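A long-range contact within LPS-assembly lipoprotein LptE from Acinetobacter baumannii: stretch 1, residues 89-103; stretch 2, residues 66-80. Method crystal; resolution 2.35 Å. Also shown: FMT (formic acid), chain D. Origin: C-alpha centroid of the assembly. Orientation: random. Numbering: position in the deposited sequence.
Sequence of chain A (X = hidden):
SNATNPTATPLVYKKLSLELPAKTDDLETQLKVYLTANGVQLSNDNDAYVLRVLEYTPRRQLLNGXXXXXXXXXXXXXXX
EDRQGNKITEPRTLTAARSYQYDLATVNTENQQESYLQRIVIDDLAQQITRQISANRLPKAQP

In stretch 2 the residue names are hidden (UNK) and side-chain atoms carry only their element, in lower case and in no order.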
ATOM      1  N   THR A  89      13.324 -10.305  -1.974  1.00 78.19           N
ATOM      2  CA  THR A  89      13.301  -9.602  -0.677  1.00 80.15           C
ATOM      3  C   THR A  89      12.338 -10.342   0.220  1.00 79.84           C
ATOM      4  O   THR A  89      11.453 -11.034  -0.262  1.00 80.11           O
ATOM      5  CB  THR A  89      12.761  -8.162  -0.742  1.00 76.73           C
ATOM      6  OG1 THR A  89      11.345  -8.184  -0.962  1.00 71.88           O
ATOM      7  CG2 THR A  89      13.453  -7.354  -1.815  1.00 78.53           C
ATOM      8  N   GLU A  90      12.487 -10.198   1.529  1.00 83.05           N
ATOM      9  CA  GLU A  90      11.544 -10.846   2.422  1.00 81.85           C
ATOM     10  C   GLU A  90      10.268 -10.015   2.414  1.00 76.02           C
ATOM     11  O   GLU A  90      10.304  -8.831   2.036  1.00 74.15           O
ATOM     12  CB  GLU A  90      12.117 -10.987   3.836  1.00 88.21           C
ATOM     13  CG  GLU A  90      13.333 -11.907   3.917  1.00 94.07           C
ATOM     14  CD  GLU A  90      13.037 -13.347   3.510  1.00 96.69           C
ATOM     15  OE1 GLU A  90      11.855 -13.748   3.500  1.00 96.69           O
ATOM     16  OE2 GLU A  90      13.995 -14.093   3.213  1.00106.13           O
ATOM     17  N   PRO A  91       9.127 -10.633   2.787  1.00 72.59           N
ATOM     18  CA  PRO A  91       7.888  -9.859   2.817  1.00 68.49           C
ATOM     19  C   PRO A  91       7.987  -8.674   3.775  1.00 70.64           C
ATOM     20  O   PRO A  91       8.725  -8.725   4.738  1.00 73.73           O
ATOM     21  CB  PRO A  91       6.831 -10.861   3.305  1.00 69.12           C
ATOM     22  CG  PRO A  91       7.432 -12.214   3.173  1.00 71.23           C
ATOM     23  CD  PRO A  91       8.922 -12.054   3.132  1.00 73.86           C
ATOM     24  N   ARG A  92       7.256  -7.614   3.471  1.00 71.39           N
ATOM     25  CA  ARG A  92       7.216  -6.405   4.275  1.00 70.81           C
ATOM     26  C   ARG A  92       5.744  -6.037   4.460  1.00 66.90           C
ATOM     27  O   ARG A  92       5.023  -5.928   3.474  1.00 63.42           O
ATOM     28  CB  ARG A  92       7.970  -5.297   3.549  1.00 72.64           C
ATOM     29  CG  ARG A  92       7.781  -3.901   4.115  1.00 76.65           C
ATOM     30  CD  ARG A  92       8.239  -3.762   5.562  1.00 81.99           C
ATOM     31  NE  ARG A  92       9.678  -3.956   5.720  1.00 86.94           N
ATOM     32  CZ  ARG A  92      10.331  -3.841   6.870  1.00 90.50           C
ATOM     33  NH1 ARG A  92       9.683  -3.525   7.989  1.00 95.64           N
ATOM     34  NH2 ARG A  92      11.642  -4.037   6.905  1.00 94.60           N
ATOM     35  N   THR A  93       5.318  -5.857   5.714  1.00 63.37           N
ATOM     36  CA  THR A  93       3.939  -5.521   6.063  1.00 62.43           C
ATOM     37  C   THR A  93       3.817  -4.060   6.512  1.00 62.16           C
ATOM     38  O   THR A  93       4.435  -3.672   7.498  1.00 66.89           O
ATOM     39  CB  THR A  93       3.437  -6.452   7.192  1.00 66.15           C
ATOM     40  OG1 THR A  93       3.448  -7.807   6.723  1.00 70.08           O
ATOM     41  CG2 THR A  93       2.018  -6.099   7.638  1.00 63.87           C
ATOM     42  N   LEU A  94       3.022  -3.260   5.795  1.00 56.25           N
ATOM     43  CA  LEU A  94       2.826  -1.842   6.133  1.00 55.46           C
ATOM     44  C   LEU A  94       1.360  -1.560   6.398  1.00 54.98           C
ATOM     45  O   LEU A  94       0.498  -2.317   5.993  1.00 55.17           O
ATOM     46  CB  LEU A  94       3.299  -0.932   5.008  1.00 53.73           C
ATOM     47  CG  LEU A  94       4.708  -1.175   4.488  1.00 55.77           C
ATOM     48  CD1 LEU A  94       5.065  -0.095   3.474  1.00 53.97           C
ATOM     49  CD2 LEU A  94       5.713  -1.201   5.629  1.00 61.25           C
ATOM     50  N   THR A  95       1.083  -0.443   7.057  1.00 54.26           N
ATOM     51  CA  THR A  95      -0.274  -0.108   7.389  1.00 53.66           C
ATOM     52  C   THR A  95      -0.476   1.393   7.471  1.00 52.85           C
ATOM     53  O   THR A  95       0.435   2.134   7.823  1.00 54.84           O
ATOM     54  CB  THR A  95      -0.675  -0.757   8.734  1.00 56.99           C
ATOM     55  OG1 THR A  95      -2.081  -0.629   8.938  1.00 54.52           O
ATOM     56  CG2 THR A  95       0.068  -0.124   9.917  1.00 61.11           C
ATOM     57  N   ALA A  96      -1.670   1.835   7.115  1.00 50.09           N
ATOM     58  CA  ALA A  96      -2.017   3.253   7.197  1.00 52.81           C
ATOM     59  C   ALA A  96      -3.370   3.302   7.854  1.00 51.78           C
ATOM     60  O   ALA A  96      -4.154   2.368   7.714  1.00 53.28           O
ATOM     61  CB  ALA A  96      -2.064   3.887   5.821  1.00 53.06           C
ATOM     62  N   ALA A  97      -3.655   4.390   8.559  1.00 52.90           N
ATOM     63  CA  ALA A  97      -4.912   4.502   9.254  1.00 49.40           C
ATOM     64  C   ALA A  97      -5.303   5.919   9.607  1.00 50.45           C
ATOM     65  O   ALA A  97      -4.454   6.758   9.862  1.00 54.11           O
ATOM     66  CB  ALA A  97      -4.828   3.686  10.535  1.00 51.61           C
ATOM     67  N   ARG A  98      -6.608   6.158   9.633  1.00 48.32           N
ATOM     68  CA  ARG A  98      -7.171   7.425  10.061  1.00 50.22           C
ATOM     69  C   ARG A  98      -8.424   7.079  10.847  1.00 51.85           C
ATOM     70  O   ARG A  98      -9.084   6.075  10.549  1.00 54.38           O
ATOM     71  CB  ARG A  98      -7.553   8.309   8.874  1.00 50.39           C
ATOM     72  CG  ARG A  98      -6.410   8.795   8.012  1.00 49.26           C
ATOM     73  CD  ARG A  98      -5.435   9.667   8.782  1.00 50.27           C
ATOM     74  NE  ARG A  98      -4.459  10.273   7.873  1.00 51.51           N
ATOM     75  CZ  ARG A  98      -3.368   9.678   7.397  1.00 53.19           C
ATOM     76  NH1 ARG A  98      -3.073   8.412   7.696  1.00 54.16           N
ATOM     77  NH2 ARG A  98      -2.563  10.351   6.577  1.00 55.62           N
ATOM     78  N   SER A  99      -8.741   7.874  11.862  1.00 54.44           N
ATOM     79  CA  SER A  99      -9.955   7.655  12.651  1.00 56.45           C
ATOM     80  C   SER A  99     -10.616   8.953  13.048  1.00 57.29           C
ATOM     81  O   SER A  99      -9.957   9.970  13.178  1.00 58.58           O
ATOM     82  CB  SER A  99      -9.654   6.855  13.919  1.00 59.83           C
ATOM     83  OG  SER A  99      -8.725   7.522  14.740  1.00 58.13           O
ATOM     84  N   TYR A 100     -11.927   8.893  13.262  1.00 57.77           N
ATOM     85  CA  TYR A 100     -12.705  10.046  13.694  1.00 56.43           C
ATOM     86  C   TYR A 100     -13.576   9.639  14.898  1.00 59.19           C
ATOM     87  O   TYR A 100     -13.776   8.444  15.168  1.00 57.11           O
ATOM     88  CB  TYR A 100     -13.570  10.581  12.542  1.00 53.86           C
ATOM     89  CG  TYR A 100     -14.666   9.646  12.066  1.00 53.52           C
ATOM     90  CD1 TYR A 100     -14.399   8.622  11.182  1.00 52.08           C
ATOM     91  CD2 TYR A 100     -15.980   9.810  12.488  1.00 58.80           C
ATOM     92  CE1 TYR A 100     -15.400   7.780  10.737  1.00 54.19           C
ATOM     93  CE2 TYR A 100     -16.991   8.961  12.052  1.00 59.51           C
ATOM     94  CZ  TYR A 100     -16.690   7.953  11.169  1.00 56.94           C
ATOM     95  OH  TYR A 100     -17.687   7.101  10.737  1.00 61.15           O
ATOM     96  N   GLN A 101     -14.087  10.632  15.615  1.00 61.43           N
ATOM     97  CA  GLN A 101     -14.943  10.374  16.766  1.00 65.66           C
ATOM     98  C   GLN A 101     -16.362  10.073  16.296  1.00 66.50           C
ATOM     99  O   GLN A 101     -16.985  10.907  15.643  1.00 65.44           O
ATOM    100  CB  GLN A 101     -14.973  11.585  17.704  1.00 67.07           C
ATOM    101  CG  GLN A 101     -15.863  11.388  18.938  1.00 74.77           C
ATOM    102  CD  GLN A 101     -16.080  12.655  19.757  1.00 77.10           C
ATOM    103  OE1 GLN A 101     -15.447  13.691  19.523  1.00 79.72           O
ATOM    104  NE2 GLN A 101     -16.989  12.574  20.726  1.00 80.56           N
ATOM    105  N   TYR A 102     -16.868   8.882  16.612  1.00 71.61           N
ATOM    106  CA  TYR A 102     -18.248   8.548  16.271  1.00 79.23           C
ATOM    107  C   TYR A 102     -19.131   9.424  17.160  1.00 85.89           C
ATOM    108  O   TYR A 102     -18.906   9.520  18.371  1.00 84.02           O
ATOM    109  CB  TYR A 102     -18.552   7.069  16.502  1.00 87.35           C
ATOM    110  CG  TYR A 102     -20.024   6.718  16.384  1.00 97.33           C
ATOM    111  CD1 TYR A 102     -20.611   6.454  15.142  1.00101.15           C
ATOM    112  CD2 TYR A 102     -20.831   6.650  17.522  1.00107.03           C
ATOM    113  CE1 TYR A 102     -21.963   6.131  15.041  1.00107.09           C
ATOM    114  CE2 TYR A 102     -22.179   6.334  17.434  1.00114.57           C
ATOM    115  CZ  TYR A 102     -22.746   6.073  16.197  1.00115.03           C
ATOM    116  OH  TYR A 102     -24.090   5.757  16.126  1.00120.15           O
ATOM    117  N   ASP A 103     -20.110  10.076  16.541  1.00 89.80           N
ATOM    118  CA  ASP A 103     -21.021  10.965  17.236  1.00 94.23           C
ATOM    119  C   ASP A 103     -22.436  10.632  16.782  1.00 97.85           C
ATOM    120  O   ASP A 103     -22.729  10.676  15.585  1.00 90.76           O
ATOM    121  CB  ASP A 103     -20.666  12.414  16.896  1.00 93.06           C
ATOM    122  CG  ASP A 103     -21.470  13.423  17.684  1.00 96.87           C
ATOM    123  OD1 ASP A 103     -22.084  13.050  18.709  1.00104.02           O
ATOM    124  OD2 ASP A 103     -21.469  14.607  17.283  1.00 97.31           O
ATOM    125  N   UNK A  66     -12.463   6.026  25.755  1.00 79.55           N
ATOM    126  CA  UNK A  66     -13.130   7.048  26.536  1.00 83.81           C
ATOM    127  C   UNK A  66     -14.400   7.376  25.748  1.00 81.86           C
ATOM    128  O   UNK A  66     -15.503   7.414  26.296  1.00 87.28           O
ATOM    129  n   UNK A  66     -13.385   9.495  31.419  1.00 99.88           N
ATOM    130  c   UNK A  66     -12.736   9.350  27.640  1.00 89.59           C
ATOM    131  c   UNK A  66     -13.282   9.958  30.011  1.00 97.18           C
ATOM    132  c   UNK A  66     -12.225   8.278  26.683  1.00 86.72           C
ATOM    133  c   UNK A  66     -12.831   8.849  29.075  1.00 93.25           C
ATOM    134  N   UNK A  67     -14.217   7.571  24.448  1.00 78.27           N
ATOM    135  CA  UNK A  67     -15.299   7.841  23.511  1.00 78.51           C
ATOM    136  C   UNK A  67     -15.308   6.723  22.465  1.00 72.08           C
ATOM    137  O   UNK A  67     -14.404   5.880  22.451  1.00 70.00           O
ATOM    138  c   UNK A  67     -13.639   8.807  20.805  1.00 81.28           C
ATOM    139  c   UNK A  67     -13.792   9.561  22.120  1.00 83.03           C
ATOM    140  c   UNK A  67     -15.103   9.220  22.864  1.00 82.18           C
ATOM    141  c   UNK A  67     -13.739  11.068  21.866  1.00 87.63           C
ATOM    142  N   UNK A  68     -16.323   6.717  21.602  1.00 67.31           N
ATOM    143  CA  UNK A  68     -16.452   5.714  20.545  1.00 63.54           C
ATOM    144  C   UNK A  68     -15.742   6.219  19.291  1.00 59.05           C
ATOM    145  O   UNK A  68     -16.031   7.299  18.814  1.00 56.52           O
ATOM    146  o   UNK A  68     -18.561   4.950  21.434  1.00 70.53           O
ATOM    147  c   UNK A  68     -17.927   5.410  20.240  1.00 64.17           C
ATOM    148  c   UNK A  68     -18.051   4.328  19.170  1.00 64.11           C
ATOM    149  N   UNK A  69     -14.848   5.402  18.743  1.00 58.34           N
ATOM    150  CA  UNK A  69     -14.038   5.780  17.595  1.00 59.29           C
ATOM    151  C   UNK A  69     -14.046   4.788  16.419  1.00 56.88           C
ATOM    152  O   UNK A  69     -13.861   3.582  16.607  1.00 57.44           O
ATOM    153  c   UNK A  69     -12.610   5.971  18.110  1.00 61.30           C
ATOM    154  c   UNK A  69     -10.226   6.662  17.690  1.00 66.33           C
ATOM    155  o   UNK A  69      -9.174   6.106  17.310  1.00 62.82           O
ATOM    156  c   UNK A  69     -11.547   6.244  17.064  1.00 61.46           C
ATOM    157  o   UNK A  69     -10.240   7.589  18.532  1.00 74.27           O
ATOM    158  N   UNK A  70     -14.250   5.313  15.214  1.00 52.72           N
ATOM    159  CA  UNK A  70     -14.231   4.509  13.993  1.00 51.98           C
ATOM    160  C   UNK A  70     -12.860   4.655  13.346  1.00 51.84           C
ATOM    161  O   UNK A  70     -12.504   5.748  12.930  1.00 53.24           O
ATOM    162  c   UNK A  70     -16.688   4.802  13.564  1.00 53.69           C
ATOM    163  c   UNK A  70     -15.296   4.961  12.977  1.00 51.09           C
ATOM    164  c   UNK A  70     -15.177   4.162  11.681  1.00 51.31           C
ATOM    165  N   UNK A  71     -12.111   3.552  13.241  1.00 50.99           N
ATOM    166  CA  UNK A  71     -10.774   3.565  12.660  1.00 49.93           C
ATOM    167  C   UNK A  71     -10.716   2.772  11.349  1.00 50.96           C
ATOM    168  O   UNK A  71     -11.033   1.579  11.308  1.00 53.78           O
ATOM    169  c   UNK A  71      -7.932   1.835  12.382  1.00 51.07           C
ATOM    170  c   UNK A  71      -9.749   3.073  13.683  1.00 50.65           C
ATOM    171  c   UNK A  71      -7.333   3.099  14.452  1.00 52.56           C
ATOM    172  c   UNK A  71      -8.266   3.034  13.264  1.00 51.04           C
ATOM    173  N   UNK A  72     -10.301   3.460  10.287  1.00 49.08           N
ATOM    174  CA  UNK A  72     -10.219   2.896   8.950  1.00 50.61           C
ATOM    175  C   UNK A  72      -8.767   2.537   8.672  1.00 48.85           C
ATOM    176  O   UNK A  72      -7.914   3.415   8.579  1.00 52.25           O
ATOM    177  c   UNK A  72     -12.554   5.608   7.430  1.00 59.49           C
ATOM    178  c   UNK A  72     -10.748   3.912   7.946  1.00 52.01           C
ATOM    179  c   UNK A  72     -13.217   3.306   8.089  1.00 56.46           C
ATOM    180  c   UNK A  72     -12.181   4.404   8.267  1.00 56.33           C
ATOM    181  N   UNK A  73      -8.482   1.247   8.568  1.00 50.18           N
ATOM    182  CA  UNK A  73      -7.124   0.807   8.330  1.00 52.50           C
ATOM    183  C   UNK A  73      -6.979   0.048   7.035  1.00 50.08           C
ATOM    184  O   UNK A  73      -7.919  -0.589   6.579  1.00 45.93           O
ATOM    185  c   UNK A  73      -4.270   0.197  12.198  1.00 74.54           C
ATOM    186  c   UNK A  73      -6.680  -0.124   9.464  1.00 56.86           C
ATOM    187  n   UNK A  73      -5.015  -0.821  11.766  1.00 70.58           N
ATOM    188  c   UNK A  73      -4.815  -1.536  10.516  1.00 65.09           C
ATOM    189  n   UNK A  73      -4.566   0.764  13.361  1.00 77.76           N
ATOM    190  n   UNK A  73      -3.251   0.677  11.478  1.00 73.64           N
ATOM    191  c   UNK A  73      -5.264  -0.688   9.322  1.00 61.16           C
ATOM    192  N   UNK A  74      -5.774   0.120   6.472  1.00 48.54           N
ATOM    193  CA  UNK A  74      -5.409  -0.663   5.304  1.00 46.39           C
ATOM    194  C   UNK A  74      -4.032  -1.236   5.599  1.00 44.96           C
ATOM    195  O   UNK A  74      -3.114  -0.521   5.974  1.00 42.91           O
ATOM    196  c   UNK A  74      -5.899  -1.933   2.638  1.00 46.05           C
ATOM    197  c   UNK A  74      -5.414   0.157   4.014  1.00 46.72           C
ATOM    198  c   UNK A  74      -5.419   0.245   1.503  1.00 45.82           C
ATOM    199  c   UNK A  74      -5.123  -0.625   2.720  1.00 46.35           C
ATOM    200  N   UNK A  75      -3.907  -2.545   5.455  1.00 45.79           N
ATOM    201  CA  UNK A  75      -2.660  -3.234   5.730  1.00 47.78           C
ATOM    202  C   UNK A  75      -2.221  -3.990   4.485  1.00 48.47           C
ATOM    203  O   UNK A  75      -3.037  -4.641   3.843  1.00 51.28           O
ATOM    204  c   UNK A  75      -2.877  -4.202   6.897  1.00 48.44           C
ATOM    205  o   UNK A  75      -3.328  -3.444   8.035  1.00 49.93           O
ATOM    206  c   UNK A  75      -1.608  -4.971   7.226  1.00 49.88           C
ATOM    207  N   UNK A  76      -0.945  -3.892   4.134  1.00 51.89           N
ATOM    208  CA  UNK A  76      -0.428  -4.592   2.941  1.00 55.18           C
ATOM    209  C   UNK A  76       0.918  -5.278   3.185  1.00 55.99           C
ATOM    210  O   UNK A  76       1.830  -4.688   3.758  1.00 59.43           O
ATOM    211  c   UNK A  76      -1.645  -3.194   1.221  1.00 51.74           C
ATOM    212  c   UNK A  76       0.473  -4.303   0.578  1.00 55.94           C
ATOM    213  c   UNK A  76      -0.289  -3.638   1.718  1.00 53.24           C
ATOM    214  N   UNK A  77       1.013  -6.532   2.749  1.00 57.18           N
ATOM    215  CA  UNK A  77       2.249  -7.309   2.821  1.00 56.89           C
ATOM    216  C   UNK A  77       2.697  -7.477   1.376  1.00 56.10           C
ATOM    217  O   UNK A  77       1.909  -7.847   0.507  1.00 56.87           O
ATOM    218  c   UNK A  77       3.358  -9.475   3.534  1.00 58.81           C
ATOM    219  c   UNK A  77       2.052  -8.668   3.516  1.00 59.68           C
ATOM    220  o   UNK A  77       1.615  -8.454   4.872  1.00 60.28           O
ATOM    221  N   UNK A  78       3.953  -7.174   1.102  1.00 61.33           N
ATOM    222  CA  UNK A  78       4.469  -7.289  -0.248  1.00 59.00           C
ATOM    223  C   UNK A  78       5.949  -7.636  -0.256  1.00 61.58           C
ATOM    224  O   UNK A  78       6.670  -7.384   0.710  1.00 65.68           O
ATOM    225  c   UNK A  78       5.153  -4.867  -0.516  1.00 59.45           C
ATOM    226  c   UNK A  78       7.182  -3.565  -0.747  1.00 64.69           C
ATOM    227  c   UNK A  78       6.349  -4.591  -1.179  1.00 63.25           C
ATOM    228  c   UNK A  78       4.259  -5.974  -0.988  1.00 56.61           C
ATOM    229  c   UNK A  78       4.806  -4.091   0.588  1.00 60.41           C
ATOM    230  c   UNK A  78       5.633  -3.069   1.024  1.00 62.40           C
ATOM    231  c   UNK A  78       6.825  -2.805   0.356  1.00 65.15           C
ATOM    232  N   UNK A  79       6.399  -8.190  -1.373  1.00 61.70           N
ATOM    233  CA  UNK A  79       7.793  -8.548  -1.543  1.00 63.50           C
ATOM    234  C   UNK A  79       8.128  -8.447  -3.011  1.00 62.62           C
ATOM    235  O   UNK A  79       7.272  -8.686  -3.856  1.00 64.13           O
ATOM    236  n   UNK A  79       7.029 -13.465  -1.953  1.00 76.48           N
ATOM    237  o   UNK A  79       7.963 -12.605  -0.099  1.00 79.27           O
ATOM    238  c   UNK A  79       7.491 -12.451  -1.226  1.00 75.38           C
ATOM    239  c   UNK A  79       8.045  -9.971  -1.041  1.00 66.50           C
ATOM    240  c   UNK A  79       7.396 -11.071  -1.866  1.00 69.65           C
ATOM    241  N   UNK A  80       9.362  -8.074  -3.320  1.00 63.89           N
ATOM    242  CA  UNK A  80       9.788  -8.014  -4.707  1.00 64.65           C
ATOM    243  C   UNK A  80      10.202  -9.421  -5.151  1.00 64.79           C
ATOM    244  O   UNK A  80      10.848 -10.162  -4.406  1.00 65.36           O
ATOM    245  c   UNK A  80      10.994  -7.086  -4.925  1.00 66.07           C
ATOM    246  c   UNK A  80      10.724  -5.679  -4.392  1.00 65.79           C
ATOM    247  c   UNK A  80      11.344  -7.021  -6.409  1.00 67.13           C
ATOM    248  c   UNK A  80       9.631  -4.932  -5.111  1.00 64.61           C
TER
HETATM  249  C   FMT D 201      -2.092  -8.597   5.832  1.00 80.74           C
HETATM  250  O1  FMT D 201      -0.897  -8.620   5.599  1.00 76.78           O
HETATM  251  O2  FMT D 201      -2.855  -7.741   5.162  1.00 80.86           O

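Position 66 has four carbons in an unbranched row ending in a nitrogen, and it reaches nothing on stretch 1; this is Lys66. Position 67 has four carbons forked at the second, and a branch carbon lies 3.5 Å from Gln101 CD, so the residue is Leu67.

At position 68 the strand begins. One carbon carries an oxygen and a carbon, and the terminal carbon lies 3.9 Å from Tyr102 CB: Thr68, whose backbone O accepts a hydrogen bond from Tyr102 N (2.8 Å, 143° at the hydrogen). Position 69 bears three carbons, the third with two oxygens, one of them near the hydroxyl of Ser99. The chain length marks Glu69, and Ser99 OG donates a weak hydrogen bond to Glu69 OE2 at 3.0 Å.

Position 70 has one carbon carrying two more, and its CB sits 3.6 Å from Tyr100 CE1. This is Val70, paired with Tyr100 by two backbone hydrogen bonds, Val70 N to Tyr100 O and Tyr100 N to Val70 O, both 3.2 Å. Positions 71 and 72 each have four carbons forked at the second. The first, beside Ala97 and Ser99, is Leu71, with CD2 4.1 Å from Ala97 CB; the second, on the same sheet face as Arg98, is Leu72, whose N donates to Arg98 O at 2.9 Å.

Position 73 runs three carbons, a nitrogen, then a carbon with two further nitrogens. One terminal nitrogen lies 3.1 Å from Thr95 OG1, near the group's plane, while Ala97 CB covers one face: a guanidinium, hence Arg73, whose NH1 donates to Thr95 OG1 at 165°. Position 74, again four carbons forked at the second, shares a sheet face with Ala96 and is Leu74; its O accepts from both Ala96 N (3.0 Å) and Thr95 OG1 (3.1 Å).

Position 75 has one carbon bearing an oxygen and a carbon, and its methyl lies 3.8 Å from Thr93 CG2. It is Thr75. Position 76, a single carbon carrying two, on the face of Leu94, is Val76, joined to Leu94 by two backbone hydrogen bonds, Val76 N to Leu94 O and Leu94 N to Val76 O, each 2.8 Å. Position 77 repeats the oxygen-and-carbon fork, its oxygen 2.7 Å from Thr93 OG1, and is Thr77. Thr93 OG1 donates to Thr77 OG1, which donates onward to formic acid O1 at 2.6 Å.

Position 78 has one carbon and a six-carbon ring without a hydroxyl; Arg92 CB lies over one face, and a ring carbon is 3.9 Å from Leu94 CD1, at the edge. It is Phe78. Position 79 has three carbons, the third carrying oxygen and nitrogen, with the oxygen 3.3 Å from Pro91 CG: Gln79. Position 80 has four carbons forked at the first, one arm two carbons long, and its CB is 4.0 Å from Thr89 CG2, which gives Ile80; its N donates to Thr89 OG1 at 3.1 Å.

The contact is an antiparallel pairing, with strand directions 159° apart and 1294 Å² buried in total. Hydrogen-bonded and non-hydrogen-bonded pairs alternate, and because each strand is extended, successive side chains point to opposite faces. One face carries apolar Val70, Leu72, Leu74, Val76 and Phe78 beside apolar Leu94 and Ala96, with Tyr100, Arg92 and Arg98, the arginine ends leading away; the other carries Glu69, Leu71, Arg73, Thr75 and Thr77 beside Thr93, Thr95, Ala97, Ser99 and Gln101, where polar side-chain links supplement the backbone ladder.

Stretch 2 66-80: KLTEVLLRLTVTFQI
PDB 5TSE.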